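Local coordinates for protein PKS (Streptomyces albus, PDB 4OQJ) that probably catalyses decarboxylative condensation of acyl units held on acyl carrier proteins, as the ketosynthase region of an "AT-less" oxazolomycin polyketide synthase, at residues A[311-316]-A[444-449]. Residues are numbered along the deposited sequence; the frame is centred on the assembly and turned at random. Where two conformers were deposited one is given.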
loop_
_atom_site.group_PDB
_atom_site.type_symbol
_atom_site.label_atom_id
_atom_site.label_comp_id
_atom_site.label_asym_id
_atom_site.label_seq_id
_atom_site.Cartn_x
_atom_site.Cartn_y
_atom_site.Cartn_z
ATOM N N GLU A 311 -7.376 -18.867 1.286
ATOM C CA GLU A 311 -7.386 -17.976 0.124
ATOM C C GLU A 311 -6.039 -17.994 -0.577
ATOM O O GLU A 311 -5.954 -18.005 -1.800
ATOM C CB GLU A 311 -7.735 -16.533 0.530
ATOM C CG GLU A 311 -7.901 -15.588 -0.661
ATOM C CD GLU A 311 -8.192 -14.133 -0.276
ATOM O OE1 GLU A 311 -8.587 -13.855 0.873
ATOM O OE2 GLU A 311 -8.031 -13.258 -1.144
ATOM N N ALA A 312 -4.971 -17.998 0.206
ATOM C CA ALA A 312 -3.621 -18.040 -0.376
ATOM C C ALA A 312 -3.379 -19.355 -1.125
ATOM O O ALA A 312 -2.836 -19.357 -2.234
ATOM C CB ALA A 312 -2.574 -17.854 0.711
ATOM N N GLN A 313 -3.790 -20.472 -0.532
ATOM C CA GLN A 313 -3.613 -21.765 -1.177
ATOM C C GLN A 313 -4.422 -21.851 -2.473
ATOM O O GLN A 313 -3.944 -22.387 -3.476
ATOM C CB GLN A 313 -4.015 -22.902 -0.232
ATOM C CG GLN A 313 -3.069 -23.077 0.925
ATOM C CD GLN A 313 -3.494 -24.182 1.870
ATOM O OE1 GLN A 313 -4.569 -24.758 1.728
ATOM N NE2 GLN A 313 -2.648 -24.480 2.844
ATOM N N GLU A 314 -5.640 -21.325 -2.454
ATOM C CA GLU A 314 -6.499 -21.368 -3.635
ATOM C C GLU A 314 -5.870 -20.565 -4.754
ATOM O O GLU A 314 -5.831 -20.999 -5.895
ATOM C CB GLU A 314 -7.900 -20.823 -3.326
ATOM C CG GLU A 314 -8.760 -21.736 -2.485
ATOM C CD GLU A 314 -9.078 -23.056 -3.174
ATOM O OE1 GLU A 314 -8.995 -23.129 -4.423
ATOM O OE2 GLU A 314 -9.405 -24.025 -2.457
ATOM N N ILE A 315 -5.369 -19.385 -4.412
ATOM C CA ILE A 315 -4.756 -18.495 -5.388
ATOM C C ILE A 315 -3.499 -19.131 -5.978
ATOM O O ILE A 315 -3.205 -18.994 -7.170
ATOM C CB ILE A 315 -4.425 -17.120 -4.724
ATOM C CG1 ILE A 315 -5.521 -16.109 -5.037
ATOM C CG2 ILE A 315 -3.066 -16.586 -5.157
ATOM C CD1 ILE A 315 -5.516 -15.615 -6.469
ATOM N N ALA A 316 -2.743 -19.809 -5.126
ATOM C CA ALA A 316 -1.518 -20.475 -5.546
ATOM C C ALA A 316 -1.789 -21.755 -6.326
ATOM O O ALA A 316 -0.869 -22.328 -6.902
ATOM C CB ALA A 316 -0.652 -20.800 -4.329
ATOM N N HIS A 444 -0.961 -14.322 4.326
ATOM C CA HIS A 444 -0.360 -15.652 4.203
ATOM C C HIS A 444 0.228 -15.772 2.803
ATOM O O HIS A 444 -0.388 -15.362 1.823
ATOM C CB HIS A 444 -1.389 -16.747 4.468
ATOM C CG HIS A 444 -0.810 -18.130 4.594
ATOM N ND1 HIS A 444 -0.272 -18.613 5.772
ATOM C CD2 HIS A 444 -0.707 -19.138 3.693
ATOM C CE1 HIS A 444 0.120 -19.866 5.591
ATOM N NE2 HIS A 444 -0.142 -20.211 4.343
ATOM N N VAL A 445 1.436 -16.308 2.729
ATOM C CA VAL A 445 2.200 -16.421 1.493
ATOM C C VAL A 445 2.596 -17.889 1.272
ATOM O O VAL A 445 3.035 -18.580 2.210
ATOM C CB VAL A 445 3.445 -15.528 1.559
ATOM C CG1 VAL A 445 4.373 -15.738 0.359
ATOM C CG2 VAL A 445 3.020 -14.086 1.672
ATOM N N ILE A 446 2.423 -18.368 0.041
ATOM C CA ILE A 446 2.797 -19.733 -0.314
ATOM C C ILE A 446 4.105 -19.669 -1.068
ATOM O O ILE A 446 4.221 -18.956 -2.074
ATOM C CB ILE A 446 1.746 -20.430 -1.192
ATOM C CG1 ILE A 446 0.366 -20.431 -0.503
ATOM C CG2 ILE A 446 2.208 -21.853 -1.554
ATOM C CD1 ILE A 446 0.323 -21.120 0.838
ATOM N N VAL A 447 5.081 -20.417 -0.579
ATOM C CA VAL A 447 6.435 -20.403 -1.135
ATOM C C VAL A 447 6.838 -21.823 -1.525
ATOM O O VAL A 447 6.576 -22.768 -0.780
ATOM C CB VAL A 447 7.476 -19.843 -0.128
ATOM C CG1 VAL A 447 8.791 -19.609 -0.819
ATOM C CG2 VAL A 447 6.993 -18.546 0.502
ATOM N N GLU A 448 7.475 -21.955 -2.690
ATOM C CA GLU A 448 7.968 -23.235 -3.191
ATOM C C GLU A 448 9.489 -23.196 -3.408
ATOM O O GLU A 448 10.096 -22.133 -3.654
ATOM C CB GLU A 448 7.245 -23.590 -4.492
ATOM C CG GLU A 448 7.538 -24.973 -5.042
ATOM C CD GLU A 448 6.643 -25.326 -6.225
ATOM O OE1 GLU A 448 5.455 -25.659 -6.010
ATOM O OE2 GLU A 448 7.119 -25.251 -7.376
ATOM N N GLU A 449 10.118 -24.358 -3.311
ATOM C CA GLU A 449 11.546 -24.435 -3.538
ATOM C C GLU A 449 11.821 -24.044 -4.989
ATOM O O GLU A 449 10.953 -24.177 -5.851
ATOM C CB GLU A 449 12.073 -25.831 -3.228
ATOM C CG GLU A 449 11.542 -26.920 -4.151
ATOM C CD GLU A 449 12.214 -28.256 -3.878
ATOM O OE1 GLU A 449 13.461 -28.289 -3.923
ATOM O OE2 GLU A 449 11.508 -29.255 -3.607
HETATM O O HOH W 1 -0.232 -22.968 3.583
#
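Ala312, Ala316 and Gln313 of helix 302-316 pack on His444 and Ile446 of strand 441-448, a buried helix-on-sheet contact in the thiolase-type ketosynthase fold. The axes of helix segment 311-316 and strand segment 444-448 come within 7.8 Å and cross at 41°. No direct hydrogen bond joins the segments. The two alanines, one helical turn apart, let the helix lie close to the strand. Ala312 CB sits 3.5 Å from His444 O and meets the imidazole at its edge, in the ring plane, 3.7 Å from His444 CD2. Ile446 rests against both alanines. Ile446 CB lies 4.0 Å from Ala316 CB, and Ile446 CG1 lies over the Ala312 carbonyl. Ile446 CG1 stands anti to its own carbonyl carbon (chi1 -56°), and from there Ile446 CD1 meets Gln313 CG at 3.9 Å. Beyond CG the Gln313 chain runs extended, and the side chain crosses that of Ile446 at about a right angle. A water bridges the polar ends, 2.9 Å from both Gln313 NE2 and His444 NE2. Arg350 binds Gln313 OE1 and Ser434 binds His444 ND1, so both flat groups are held at two points. Strand 441-448 runs antiparallel between strands 280-289 and 430-436. The helix covers one side of it, while Val447 faces helix 376-390.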